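Local coordinates for malonyl coenzyme A-acyl carrier protein transacylase (Helicobacter pylori, PDB 2H1Y) that probably transfers the malonyl group from malonyl-CoA to holo-acyl carrier protein, giving malonyl-ACP and free CoA, at residues Ile76-Tyr81 against Lys121-Thr126; Gly115-Glu120 against Lys227-Lys232; His127-Met132 against Phe219-Leu224. All coordinates share one frame; numbering follows the deposited sequence.

Contact 1: residues Ile76-Tyr81 against Lys121-Thr126; sequences IYLVSY and KALKLT
Tyr77 meets Ala122 and Leu123 where two nearly antiparallel helices of the acyl transferase domain, 69-90 and 119-137, lie side by side. The short segments run at 153° to each other, with axes 10.3 Å apart at closest approach. Tyr77 has the largest share of the contact. Its CG is anti to the backbone N (chi1 169°), and the ring reaches across to the second helix. Ala122 CB sits over one face of the ring, toward the phenol end, 3.3 Å from Tyr77 CZ. Leu123 comes in at the ring edge, near the ring plane. Its CD2 lies 3.7 Å from Tyr77 CD2, and the two side chains cross at about a right angle. The same Leu123 CD2 also touches Leu78 CG at 4.3 Å. Thr126 CG2 adds a looser contact, 4.3 Å from Tyr77 CB. Tyr77 OH lies beside Ala122 CB, 3.3 Å away, and hydrogen-bonds Ser112 OG on helix 105-116. All the touching residues are buried, and no hydrogen bond joins the two segments. The contact between them is therefore apolar, while the one polar tip of Tyr77 is satisfied by a third helix.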
ATOM      1  N   ILE A  76       7.913  -4.259   0.397  1.00 41.23           N
ATOM      2  CA  ILE A  76       6.639  -4.262   1.109  1.00 40.49           C
ATOM      3  C   ILE A  76       5.813  -5.434   0.573  1.00 40.83           C
ATOM      4  O   ILE A  76       5.309  -6.253   1.350  1.00 40.64           O
ATOM      5  CB  ILE A  76       5.914  -2.904   0.991  1.00 40.09           C
ATOM      6  CG1 ILE A  76       6.768  -1.804   1.615  1.00 38.69           C
ATOM      7  CG2 ILE A  76       4.549  -2.957   1.657  1.00 39.36           C
ATOM      8  CD1 ILE A  76       6.301  -0.403   1.338  1.00 36.36           C
ATOM      9  N   TYR A  77       5.714  -5.564  -0.753  1.00 40.92           N
ATOM     10  CA  TYR A  77       4.982  -6.726  -1.282  1.00 41.14           C
ATOM     11  C   TYR A  77       5.510  -8.030  -0.679  1.00 40.79           C
ATOM     12  O   TYR A  77       4.729  -8.914  -0.307  1.00 40.65           O
ATOM     13  CB  TYR A  77       5.000  -6.798  -2.811  1.00 41.41           C
ATOM     14  CG  TYR A  77       4.475  -8.132  -3.365  1.00 42.69           C
ATOM     15  CD1 TYR A  77       3.109  -8.464  -3.309  1.00 41.34           C
ATOM     16  CD2 TYR A  77       5.355  -9.065  -3.923  1.00 42.03           C
ATOM     17  CE1 TYR A  77       2.645  -9.685  -3.801  1.00 40.96           C
ATOM     18  CE2 TYR A  77       4.905 -10.277  -4.419  1.00 41.52           C
ATOM     19  CZ  TYR A  77       3.559 -10.589  -4.356  1.00 42.91           C
ATOM     20  OH  TYR A  77       3.148 -11.802  -4.880  1.00 43.26           O
ATOM     21  N   LEU A  78       6.830  -8.134  -0.575  1.00 40.40           N
ATOM     22  CA  LEU A  78       7.460  -9.368  -0.123  1.00 40.50           C
ATOM     23  C   LEU A  78       6.978  -9.794   1.255  1.00 40.41           C
ATOM     24  O   LEU A  78       6.516 -10.918   1.450  1.00 40.53           O
ATOM     25  CB  LEU A  78       8.960  -9.180  -0.095  1.00 40.77           C
ATOM     26  CG  LEU A  78       9.880 -10.320  -0.484  1.00 40.66           C
ATOM     27  CD1 LEU A  78      11.256  -9.941   0.037  1.00 37.64           C
ATOM     28  CD2 LEU A  78       9.400 -11.705   0.039  1.00 38.78           C
ATOM     29  N   VAL A  79       7.080  -8.896   2.221  1.00 40.52           N
ATOM     30  CA  VAL A  79       6.640  -9.215   3.569  1.00 40.23           C
ATOM     31  C   VAL A  79       5.106  -9.466   3.614  1.00 40.90           C
ATOM     32  O   VAL A  79       4.646 -10.447   4.230  1.00 41.46           O
ATOM     33  CB  VAL A  79       7.134  -8.158   4.568  1.00 40.38           C
ATOM     34  CG1 VAL A  79       6.657  -8.462   5.994  1.00 38.83           C
ATOM     35  CG2 VAL A  79       8.685  -8.029   4.484  1.00 40.18           C
ATOM     36  N   SER A  80       4.317  -8.630   2.941  1.00 40.62           N
ATOM     37  CA  SER A  80       2.874  -8.905   2.831  1.00 41.08           C
ATOM     38  C   SER A  80       2.594 -10.328   2.328  1.00 41.15           C
ATOM     39  O   SER A  80       1.778 -11.047   2.914  1.00 40.75           O
ATOM     40  CB  SER A  80       2.189  -7.894   1.928  1.00 40.77           C
ATOM     41  OG  SER A  80       2.143  -6.627   2.547  1.00 43.22           O
ATOM     42  N   TYR A  81       3.301 -10.728   1.264  1.00 41.53           N
ATOM     43  CA  TYR A  81       3.140 -12.057   0.651  1.00 41.50           C
ATOM     44  C   TYR A  81       3.423 -13.131   1.671  1.00 41.47           C
ATOM     45  O   TYR A  81       2.629 -14.046   1.830  1.00 41.31           O
ATOM     46  CB  TYR A  81       4.057 -12.235  -0.570  1.00 41.10           C
ATOM     47  CG  TYR A  81       3.774 -13.494  -1.351  1.00 41.69           C
ATOM     48  CD1 TYR A  81       4.448 -14.685  -1.057  1.00 42.11           C
ATOM     49  CD2 TYR A  81       2.817 -13.508  -2.387  1.00 41.96           C
ATOM     50  CE1 TYR A  81       4.191 -15.841  -1.746  1.00 42.22           C
ATOM     51  CE2 TYR A  81       2.544 -14.677  -3.102  1.00 40.52           C
ATOM     52  CZ  TYR A  81       3.241 -15.843  -2.772  1.00 42.86           C
ATOM     53  OH  TYR A  81       3.012 -17.028  -3.449  1.00 43.32           O
ATOM     54  N   LYS A 121       6.072 -12.684 -10.691  1.00 53.82           N
ATOM     55  CA  LYS A 121       5.447 -11.672 -11.539  1.00 53.59           C
ATOM     56  C   LYS A 121       5.056 -10.407 -10.771  1.00 53.41           C
ATOM     57  O   LYS A 121       5.163  -9.292 -11.302  1.00 53.70           O
ATOM     58  CB  LYS A 121       4.244 -12.242 -12.281  1.00 53.60           C
ATOM     59  CG  LYS A 121       4.607 -13.000 -13.546  1.00 54.49           C
ATOM     60  CD  LYS A 121       3.406 -13.074 -14.497  1.00 56.50           C
ATOM     61  CE  LYS A 121       3.676 -13.994 -15.680  1.00 57.93           C
ATOM     62  NZ  LYS A 121       3.518 -15.396 -15.247  1.00 58.82           N
ATOM     63  N   ALA A 122       4.616 -10.564  -9.528  1.00 53.20           N
ATOM     64  CA  ALA A 122       4.208  -9.400  -8.739  1.00 53.27           C
ATOM     65  C   ALA A 122       5.406  -8.565  -8.294  1.00 53.39           C
ATOM     66  O   ALA A 122       5.359  -7.330  -8.337  1.00 53.03           O
ATOM     67  CB  ALA A 122       3.370  -9.820  -7.561  1.00 53.57           C
ATOM     68  N   LEU A 123       6.483  -9.242  -7.890  1.00 53.52           N
ATOM     69  CA  LEU A 123       7.738  -8.573  -7.561  1.00 53.96           C
ATOM     70  C   LEU A 123       8.212  -7.741  -8.743  1.00 54.55           C
ATOM     71  O   LEU A 123       8.622  -6.579  -8.572  1.00 54.72           O
ATOM     72  CB  LEU A 123       8.828  -9.583  -7.173  1.00 53.75           C
ATOM     73  CG  LEU A 123       8.659 -10.391  -5.879  1.00 54.37           C
ATOM     74  CD1 LEU A 123       9.501 -11.652  -5.912  1.00 54.66           C
ATOM     75  CD2 LEU A 123       8.990  -9.565  -4.634  1.00 53.80           C
ATOM     76  N   LYS A 124       8.149  -8.338  -9.937  1.00 54.91           N
ATOM     77  CA  LYS A 124       8.624  -7.679 -11.151  1.00 55.64           C
ATOM     78  C   LYS A 124       7.733  -6.501 -11.512  1.00 54.89           C
ATOM     79  O   LYS A 124       8.226  -5.414 -11.852  1.00 54.74           O
ATOM     80  CB  LYS A 124       8.748  -8.666 -12.311  1.00 55.78           C
ATOM     81  CG  LYS A 124      10.102  -9.394 -12.369  1.00 57.43           C
ATOM     82  CD  LYS A 124      10.142 -10.414 -13.528  1.00 57.52           C
ATOM     83  CE  LYS A 124      11.577 -10.617 -14.073  1.00 61.60           C
ATOM     84  NZ  LYS A 124      11.643 -11.647 -15.188  1.00 60.74           N
ATOM     85  N   LEU A 125       6.423  -6.698 -11.405  1.00 54.20           N
ATOM     86  CA  LEU A 125       5.503  -5.585 -11.612  1.00 53.65           C
ATOM     87  C   LEU A 125       5.727  -4.452 -10.586  1.00 53.49           C
ATOM     88  O   LEU A 125       5.809  -3.281 -10.976  1.00 53.14           O
ATOM     89  CB  LEU A 125       4.050  -6.056 -11.603  1.00 53.71           C
ATOM     90  CG  LEU A 125       2.998  -4.953 -11.796  1.00 53.78           C
ATOM     91  CD1 LEU A 125       2.871  -4.555 -13.251  1.00 54.15           C
ATOM     92  CD2 LEU A 125       1.662  -5.402 -11.269  1.00 54.77           C
ATOM     93  N   THR A 126       5.838  -4.802  -9.296  1.00 52.80           N
ATOM     94  CA  THR A 126       6.022  -3.787  -8.250  1.00 52.52           C
ATOM     95  C   THR A 126       7.336  -3.013  -8.416  1.00 52.37           C
ATOM     96  O   THR A 126       7.346  -1.785  -8.328  1.00 52.23           O
ATOM     97  CB  THR A 126       5.880  -4.356  -6.800  1.00 52.51           C
ATOM     98  OG1 THR A 126       6.745  -5.484  -6.626  1.00 53.12           O
ATOM     99  CG2 THR A 126       4.428  -4.767  -6.507  1.00 51.29           C
TER

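Contact 2: residues Gly115-Glu120 against Lys227-Lys232; sequences GALDFE and KSLKDK
Ala116 O receives the backbone N-H of Lys230, and this bond marks the tight part of the contact. The chain leaving helix 105-116 here runs against the chain leaving helix 218-228. The Lys230 N to Ala116 O distance is 3.0 Å, with an angle of 154° at the hydrogen. Leu229 CA lies 3.3 Å from the same Ala116 O and adds a CA-H...O contact. On the buried side, Leu117 and Leu229 pack together. Leu117 CD1 is 3.6 Å from Leu229 CD2, and the two side chains cross obliquely. Leu229 also packs on Ala252 and Val253 of helix 249-259. Gly115 faces the backbone of Lys232. Its positive phi of 126° suits a glycine, since a CB would jam against the preceding carbonyl oxygen.

The outer side is looser and charged. Lys230 folds back through bends along its chain, which brings NZ to 3.2 Å from Asp118 OD1. NZ meets OD1 on its syn side, 34° out of the carboxylate plane. Asp118 OD2 also makes a long, weak ion pair with Lys121 NZ. Lys232 CB rests 3.6 Å from Gly115 O, and the amino end of the chain turns off from the contact. Asp118 is at the N-cap position of helix 119-137, but its side chain makes no capping bond. Its carboxylate pairs with Lys230 NZ, and the neighbouring positive charge probably favours the ionised form.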
ATOM      1  N   GLY A 115      -5.067 -13.959  -6.202  1.00 49.50           N
ATOM      2  CA  GLY A 115      -4.684 -15.078  -7.071  1.00 50.19           C
ATOM      3  C   GLY A 115      -4.443 -14.660  -8.517  1.00 50.76           C
ATOM      4  O   GLY A 115      -4.225 -15.501  -9.397  1.00 50.83           O
ATOM      5  N   ALA A 116      -4.481 -13.353  -8.752  1.00 50.81           N
ATOM      6  CA  ALA A 116      -4.379 -12.805 -10.088  1.00 51.18           C
ATOM      7  C   ALA A 116      -2.949 -12.464 -10.464  1.00 51.41           C
ATOM      8  O   ALA A 116      -2.702 -11.880 -11.518  1.00 51.59           O
ATOM      9  CB  ALA A 116      -5.260 -11.580 -10.209  1.00 50.88           C
ATOM     10  N   LEU A 117      -2.002 -12.823  -9.607  1.00 51.96           N
ATOM     11  CA  LEU A 117      -0.624 -12.409  -9.816  1.00 52.22           C
ATOM     12  C   LEU A 117       0.327 -13.308  -9.040  1.00 52.69           C
ATOM     13  O   LEU A 117       0.319 -13.302  -7.808  1.00 52.71           O
ATOM     14  CB  LEU A 117      -0.497 -10.961  -9.379  1.00 52.09           C
ATOM     15  CG  LEU A 117       0.225  -9.926 -10.217  1.00 53.00           C
ATOM     16  CD1 LEU A 117       0.016 -10.138 -11.704  1.00 53.29           C
ATOM     17  CD2 LEU A 117      -0.266  -8.546  -9.787  1.00 53.15           C
ATOM     18  N   ASP A 118       1.116 -14.105  -9.770  1.00 53.45           N
ATOM     19  CA  ASP A 118       2.101 -15.010  -9.172  1.00 54.26           C
ATOM     20  C   ASP A 118       3.182 -14.236  -8.446  1.00 54.02           C
ATOM     21  O   ASP A 118       3.468 -13.063  -8.768  1.00 53.60           O
ATOM     22  CB  ASP A 118       2.778 -15.900 -10.232  1.00 54.97           C
ATOM     23  CG  ASP A 118       1.793 -16.757 -10.993  1.00 58.14           C
ATOM     24  OD1 ASP A 118       0.761 -17.159 -10.396  1.00 61.85           O
ATOM     25  OD2 ASP A 118       2.041 -17.025 -12.193  1.00 60.04           O
ATOM     26  N   PHE A 119       3.807 -14.917  -7.490  1.00 53.64           N
ATOM     27  CA  PHE A 119       4.891 -14.336  -6.721  1.00 53.31           C
ATOM     28  C   PHE A 119       5.910 -13.549  -7.555  1.00 53.51           C
ATOM     29  O   PHE A 119       6.020 -12.329  -7.397  1.00 53.47           O
ATOM     30  CB  PHE A 119       5.577 -15.386  -5.843  1.00 52.98           C
ATOM     31  CG  PHE A 119       6.588 -14.806  -4.907  1.00 51.89           C
ATOM     32  CD1 PHE A 119       6.257 -13.723  -4.092  1.00 50.61           C
ATOM     33  CD2 PHE A 119       7.871 -15.325  -4.853  1.00 51.20           C
ATOM     34  CE1 PHE A 119       7.184 -13.166  -3.249  1.00 50.89           C
ATOM     35  CE2 PHE A 119       8.816 -14.784  -4.010  1.00 51.48           C
ATOM     36  CZ  PHE A 119       8.471 -13.701  -3.191  1.00 52.62           C
ATOM     37  N   GLU A 120       6.649 -14.212  -8.444  1.00 53.99           N
ATOM     38  CA  GLU A 120       7.748 -13.495  -9.127  1.00 54.09           C
ATOM     39  C   GLU A 120       7.248 -12.458 -10.113  1.00 53.75           C
ATOM     40  O   GLU A 120       7.900 -11.443 -10.302  1.00 53.80           O
ATOM     41  CB  GLU A 120       8.870 -14.389  -9.712  1.00 54.15           C
ATOM     42  CG  GLU A 120       8.513 -15.813 -10.033  1.00 55.20           C
ATOM     43  CD  GLU A 120       8.425 -16.691  -8.800  1.00 57.09           C
ATOM     44  OE1 GLU A 120       7.296 -17.157  -8.507  1.00 57.87           O
ATOM     45  OE2 GLU A 120       9.463 -16.913  -8.130  1.00 56.37           O
ATOM     46  N   LYS A 227      -0.261  -8.072 -19.516  1.00 57.81           N
ATOM     47  CA  LYS A 227       0.665  -9.166 -19.732  1.00 58.45           C
ATOM     48  C   LYS A 227       0.857 -10.018 -18.469  1.00 58.39           C
ATOM     49  O   LYS A 227       1.199 -11.189 -18.571  1.00 59.00           O
ATOM     50  CB  LYS A 227       1.986  -8.578 -20.228  1.00 58.67           C
ATOM     51  CG  LYS A 227       3.070  -9.532 -20.637  1.00 60.09           C
ATOM     52  CD  LYS A 227       4.410  -8.780 -20.587  1.00 62.77           C
ATOM     53  CE  LYS A 227       5.603  -9.707 -20.786  1.00 64.49           C
ATOM     54  NZ  LYS A 227       6.721  -9.313 -19.877  1.00 64.92           N
ATOM     55  N   SER A 228       0.617  -9.449 -17.289  1.00 58.27           N
ATOM     56  CA  SER A 228       0.962 -10.127 -16.029  1.00 58.25           C
ATOM     57  C   SER A 228      -0.186 -10.735 -15.227  1.00 58.00           C
ATOM     58  O   SER A 228       0.014 -11.717 -14.503  1.00 57.75           O
ATOM     59  CB  SER A 228       1.763  -9.187 -15.122  1.00 58.60           C
ATOM     60  OG  SER A 228       3.083  -9.014 -15.611  1.00 59.35           O
ATOM     61  N   LEU A 229      -1.374 -10.139 -15.334  1.00 57.88           N
ATOM     62  CA  LEU A 229      -2.538 -10.607 -14.587  1.00 57.61           C
ATOM     63  C   LEU A 229      -3.184 -11.865 -15.160  1.00 58.03           C
ATOM     64  O   LEU A 229      -3.439 -11.966 -16.366  1.00 57.50           O
ATOM     65  CB  LEU A 229      -3.595  -9.508 -14.480  1.00 57.39           C
ATOM     66  CG  LEU A 229      -3.214  -8.184 -13.820  1.00 57.00           C
ATOM     67  CD1 LEU A 229      -4.256  -7.142 -14.153  1.00 56.28           C
ATOM     68  CD2 LEU A 229      -3.065  -8.349 -12.316  1.00 56.76           C
ATOM     69  N   LYS A 230      -3.445 -12.818 -14.271  1.00 58.36           N
ATOM     70  CA  LYS A 230      -4.307 -13.925 -14.581  1.00 59.40           C
ATOM     71  C   LYS A 230      -5.708 -13.474 -14.208  1.00 59.53           C
ATOM     72  O   LYS A 230      -5.887 -12.413 -13.613  1.00 59.87           O
ATOM     73  CB  LYS A 230      -3.923 -15.136 -13.753  1.00 59.67           C
ATOM     74  CG  LYS A 230      -3.668 -16.371 -14.585  1.00 62.73           C
ATOM     75  CD  LYS A 230      -2.160 -16.706 -14.687  1.00 65.71           C
ATOM     76  CE  LYS A 230      -1.706 -17.705 -13.594  1.00 67.15           C
ATOM     77  NZ  LYS A 230      -1.833 -17.176 -12.188  1.00 67.74           N
ATOM     78  N   ASP A 231      -6.709 -14.274 -14.555  1.00 59.44           N
ATOM     79  CA  ASP A 231      -8.073 -13.961 -14.166  1.00 59.03           C
ATOM     80  C   ASP A 231      -8.519 -14.925 -13.078  1.00 58.60           C
ATOM     81  O   ASP A 231      -9.269 -15.871 -13.320  1.00 58.98           O
ATOM     82  CB  ASP A 231      -8.999 -14.048 -15.366  1.00 59.14           C
ATOM     83  CG  ASP A 231     -10.321 -13.372 -15.122  1.00 60.18           C
ATOM     84  OD1 ASP A 231     -10.535 -12.796 -14.028  1.00 60.28           O
ATOM     85  OD2 ASP A 231     -11.158 -13.415 -16.044  1.00 62.92           O
ATOM     86  N   LYS A 232      -8.026 -14.691 -11.878  1.00 57.68           N
ATOM     87  CA  LYS A 232      -8.308 -15.571 -10.768  1.00 56.84           C
ATOM     88  C   LYS A 232      -8.277 -14.726  -9.511  1.00 55.77           C
ATOM     89  O   LYS A 232      -7.277 -14.084  -9.214  1.00 55.35           O
ATOM     90  CB  LYS A 232      -7.296 -16.718 -10.715  1.00 56.91           C
ATOM     91  CG  LYS A 232      -7.600 -17.745  -9.639  1.00 58.95           C
ATOM     92  CD  LYS A 232      -7.068 -19.139  -9.968  1.00 61.71           C
ATOM     93  CE  LYS A 232      -8.157 -19.996 -10.642  1.00 64.11           C
ATOM     94  NZ  LYS A 232      -9.472 -19.908  -9.913  1.00 63.97           N
TER

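Contact 3: residues His127-Met132 against Phe219-Leu224; sequences HQRGKM and FKFQEL
Arg129 NH2 is gripped by two acceptors, Ser104 OG and Gln259 OE1, while the aliphatic part of the same side chain lies against Phe221. Arg129 NH1 bonds Gln73 OE1, so both terminal nitrogens are held from outside the two helices. The chain is extended from CG to NE, with CG anti to the backbone N (chi1 -172°). CB, CG and CD all touch the ring, with Arg129 CD 3.8 Å from Phe221 CZ. Phe221 CE1 is 3.5 Å from Arg129 CB, and Phe221 CZ is 3.7 Å from Arg129 CG. The guanidinium and ring planes are 63° apart, so they do not stack flat.

The other contacts are apolar. Leu224 CD1 meets Gln128 CG at 3.4 Å, with the two side chains at about a right angle. Met132 reaches over with an extended chain. Its CE is 4.0 Å from Lys220 CB and 4.2 Å from Leu224 CD1. Met132 SD approaches Phe221 CD1 obliquely at 4.3 Å. No hydrogen bond joins the two segments.

The segments are close to antiparallel, at 174°, and their axes come within 10.9 Å. Helix 218-228 thus lies along helix 119-137 and bears on the stem of Arg129. Gathering Arg129 with Ser104 and His210 is consistent with the active-site layout of FabD-type acyltransferases, in which an arginine receives the malonyl carboxylate.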
ATOM      1  N   HIS A 127       8.434  -3.725  -8.682  1.00 52.43           N
ATOM      2  CA  HIS A 127       9.712  -3.084  -8.962  1.00 52.31           C
ATOM      3  C   HIS A 127       9.556  -2.092 -10.112  1.00 52.35           C
ATOM      4  O   HIS A 127      10.099  -0.984 -10.077  1.00 52.73           O
ATOM      5  CB  HIS A 127      10.764  -4.136  -9.285  1.00 52.74           C
ATOM      6  CG  HIS A 127      12.052  -3.579  -9.815  1.00 53.92           C
ATOM      7  ND1 HIS A 127      12.246  -3.284 -11.148  1.00 54.90           N
ATOM      8  CD2 HIS A 127      13.219  -3.282  -9.196  1.00 55.57           C
ATOM      9  CE1 HIS A 127      13.469  -2.818 -11.326  1.00 55.16           C
ATOM     10  NE2 HIS A 127      14.082  -2.805 -10.157  1.00 55.28           N
ATOM     11  N   GLN A 128       8.774  -2.476 -11.114  1.00 52.10           N
ATOM     12  CA  GLN A 128       8.562  -1.638 -12.285  1.00 51.61           C
ATOM     13  C   GLN A 128       7.732  -0.395 -11.938  1.00 51.38           C
ATOM     14  O   GLN A 128       8.080   0.729 -12.337  1.00 51.84           O
ATOM     15  CB  GLN A 128       7.938  -2.487 -13.406  1.00 51.99           C
ATOM     16  CG  GLN A 128       8.304  -2.130 -14.874  1.00 52.00           C
ATOM     17  CD  GLN A 128       9.767  -1.779 -15.153  1.00 51.17           C
ATOM     18  OE1 GLN A 128      10.041  -0.777 -15.807  1.00 52.32           O
ATOM     19  NE2 GLN A 128      10.698  -2.601 -14.686  1.00 50.51           N
ATOM     20  N   ARG A 129       6.666  -0.586 -11.161  1.00 50.81           N
ATOM     21  CA  ARG A 129       5.805   0.514 -10.721  1.00 49.97           C
ATOM     22  C   ARG A 129       6.628   1.581 -10.018  1.00 50.96           C
ATOM     23  O   ARG A 129       6.434   2.773 -10.243  1.00 50.79           O
ATOM     24  CB  ARG A 129       4.720  -0.016  -9.785  1.00 50.10           C
ATOM     25  CG  ARG A 129       3.611   0.980  -9.379  1.00 48.85           C
ATOM     26  CD  ARG A 129       2.718   0.293  -8.343  1.00 48.00           C
ATOM     27  NE  ARG A 129       1.614   1.092  -7.819  1.00 44.09           N
ATOM     28  CZ  ARG A 129       1.668   1.869  -6.735  1.00 44.25           C
ATOM     29  NH1 ARG A 129       2.795   2.001  -6.032  1.00 41.66           N
ATOM     30  NH2 ARG A 129       0.571   2.519  -6.342  1.00 42.26           N
ATOM     31  N   GLY A 130       7.565   1.146  -9.174  1.00 51.72           N
ATOM     32  CA  GLY A 130       8.461   2.076  -8.487  1.00 52.28           C
ATOM     33  C   GLY A 130       9.420   2.768  -9.438  1.00 52.83           C
ATOM     34  O   GLY A 130       9.702   3.966  -9.297  1.00 52.89           O
ATOM     35  N   LYS A 131       9.921   2.007 -10.409  1.00 53.06           N
ATOM     36  CA  LYS A 131      10.897   2.518 -11.359  1.00 53.30           C
ATOM     37  C   LYS A 131      10.236   3.566 -12.237  1.00 53.07           C
ATOM     38  O   LYS A 131      10.795   4.655 -12.464  1.00 53.26           O
ATOM     39  CB  LYS A 131      11.426   1.372 -12.211  1.00 53.90           C
ATOM     40  CG  LYS A 131      12.762   1.625 -12.825  1.00 55.75           C
ATOM     41  CD  LYS A 131      13.278   0.389 -13.569  1.00 58.75           C
ATOM     42  CE  LYS A 131      14.775   0.529 -13.861  1.00 60.11           C
ATOM     43  NZ  LYS A 131      15.108   1.909 -14.358  1.00 60.59           N
ATOM     44  N   MET A 132       9.028   3.252 -12.698  1.00 52.55           N
ATOM     45  CA  MET A 132       8.287   4.163 -13.560  1.00 52.24           C
ATOM     46  C   MET A 132       7.820   5.435 -12.840  1.00 51.96           C
ATOM     47  O   MET A 132       7.785   6.518 -13.424  1.00 51.39           O
ATOM     48  CB  MET A 132       7.131   3.443 -14.231  1.00 52.05           C
ATOM     49  CG  MET A 132       7.568   2.333 -15.160  1.00 51.54           C
ATOM     50  SD  MET A 132       6.141   1.445 -15.785  1.00 52.55           S
ATOM     51  CE  MET A 132       6.906   0.231 -16.872  1.00 52.55           C
ATOM     52  N   PHE A 219       0.071   4.282 -19.680  1.00 59.28           N
ATOM     53  CA  PHE A 219       0.067   3.270 -20.718  1.00 59.58           C
ATOM     54  C   PHE A 219       1.062   2.109 -20.523  1.00 59.51           C
ATOM     55  O   PHE A 219       0.655   0.949 -20.619  1.00 59.71           O
ATOM     56  CB  PHE A 219       0.112   3.810 -22.153  1.00 59.68           C
ATOM     57  CG  PHE A 219      -0.364   2.794 -23.115  1.00 60.65           C
ATOM     58  CD1 PHE A 219      -1.729   2.676 -23.382  1.00 61.63           C
ATOM     59  CD2 PHE A 219       0.523   1.837 -23.633  1.00 60.48           C
ATOM     60  CE1 PHE A 219      -2.204   1.663 -24.214  1.00 62.23           C
ATOM     61  CE2 PHE A 219       0.074   0.825 -24.457  1.00 60.31           C
ATOM     62  CZ  PHE A 219      -1.298   0.725 -24.749  1.00 61.90           C
ATOM     63  N   LYS A 220       2.339   2.415 -20.270  1.00 59.35           N
ATOM     64  CA  LYS A 220       3.356   1.379 -20.005  1.00 59.38           C
ATOM     65  C   LYS A 220       2.945   0.428 -18.872  1.00 58.81           C
ATOM     66  O   LYS A 220       3.197  -0.779 -18.931  1.00 58.27           O
ATOM     67  CB  LYS A 220       4.721   1.998 -19.682  1.00 59.62           C
ATOM     68  CG  LYS A 220       5.458   2.579 -20.885  1.00 62.49           C
ATOM     69  CD  LYS A 220       7.001   2.514 -20.731  1.00 66.41           C
ATOM     70  CE  LYS A 220       7.573   1.083 -20.942  1.00 67.45           C
ATOM     71  NZ  LYS A 220       9.013   1.084 -21.374  1.00 67.73           N
ATOM     72  N   PHE A 221       2.302   0.985 -17.851  1.00 58.17           N
ATOM     73  CA  PHE A 221       1.872   0.193 -16.722  1.00 57.79           C
ATOM     74  C   PHE A 221       0.711  -0.713 -17.104  1.00 57.72           C
ATOM     75  O   PHE A 221       0.716  -1.902 -16.802  1.00 57.49           O
ATOM     76  CB  PHE A 221       1.528   1.083 -15.519  1.00 57.56           C
ATOM     77  CG  PHE A 221       1.583   0.357 -14.213  1.00 56.50           C
ATOM     78  CD1 PHE A 221       2.748  -0.277 -13.807  1.00 56.38           C
ATOM     79  CD2 PHE A 221       0.474   0.280 -13.407  1.00 55.07           C
ATOM     80  CE1 PHE A 221       2.800  -0.964 -12.616  1.00 56.10           C
ATOM     81  CE2 PHE A 221       0.522  -0.396 -12.214  1.00 55.39           C
ATOM     82  CZ  PHE A 221       1.685  -1.021 -11.810  1.00 55.33           C
ATOM     83  N   GLN A 222      -0.260  -0.148 -17.804  1.00 58.18           N
ATOM     84  CA  GLN A 222      -1.402  -0.902 -18.323  1.00 58.68           C
ATOM     85  C   GLN A 222      -0.933  -2.128 -19.111  1.00 58.65           C
ATOM     86  O   GLN A 222      -1.371  -3.259 -18.860  1.00 58.45           O
ATOM     87  CB  GLN A 222      -2.229   0.009 -19.212  1.00 58.99           C
ATOM     88  CG  GLN A 222      -3.709  -0.257 -19.190  1.00 61.26           C
ATOM     89  CD  GLN A 222      -4.506   0.969 -19.616  1.00 64.11           C
ATOM     90  OE1 GLN A 222      -4.460   2.021 -18.959  1.00 62.78           O
ATOM     91  NE2 GLN A 222      -5.238   0.842 -20.731  1.00 64.78           N
ATOM     92  N   GLU A 223      -0.008  -1.893 -20.035  1.00 58.74           N
ATOM     93  CA  GLU A 223       0.635  -2.960 -20.803  1.00 58.99           C
ATOM     94  C   GLU A 223       1.182  -4.075 -19.905  1.00 58.05           C
ATOM     95  O   GLU A 223       0.934  -5.260 -20.153  1.00 57.61           O
ATOM     96  CB  GLU A 223       1.747  -2.372 -21.663  1.00 58.82           C
ATOM     97  CG  GLU A 223       2.411  -3.353 -22.609  1.00 60.39           C
ATOM     98  CD  GLU A 223       3.535  -2.697 -23.406  1.00 60.38           C
ATOM     99  OE1 GLU A 223       4.307  -1.914 -22.806  1.00 60.41           O
ATOM    100  OE2 GLU A 223       3.635  -2.962 -24.630  1.00 62.36           O
ATOM    101  N   LEU A 224       1.903  -3.689 -18.858  1.00 57.53           N
ATOM    102  CA  LEU A 224       2.471  -4.665 -17.931  1.00 57.55           C
ATOM    103  C   LEU A 224       1.431  -5.452 -17.102  1.00 57.22           C
ATOM    104  O   LEU A 224       1.624  -6.638 -16.825  1.00 56.87           O
ATOM    105  CB  LEU A 224       3.517  -4.005 -17.044  1.00 57.55           C
ATOM    106  CG  LEU A 224       4.890  -3.772 -17.682  1.00 58.95           C
ATOM    107  CD1 LEU A 224       5.937  -3.825 -16.577  1.00 59.83           C
ATOM    108  CD2 LEU A 224       5.255  -4.787 -18.794  1.00 59.13           C
TER

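In the fold
Helix 119-137 carries one side of contacts 1 and 3, and contact 2 lies at the turn that leads into it. Contact 1 is the deepest, about 11 Å from the centre of the chain, and fully buried. Contacts 2 and 3 lie about 18 and 16 Å out, partly buried. They share helix 218-228, one at its end and the other along its body. Leu125 ties contact 1 to contact 3, since it packs on Phe221 and Leu224. Phe119, in segment 115-120, packs on Tyr77, Leu78 and Tyr81 of contact 1. The chemistry follows the kind of element, not depth: helix pairs meet through apolar side chains, while 115-120 and 227-232 use a backbone bond and a salt bridge.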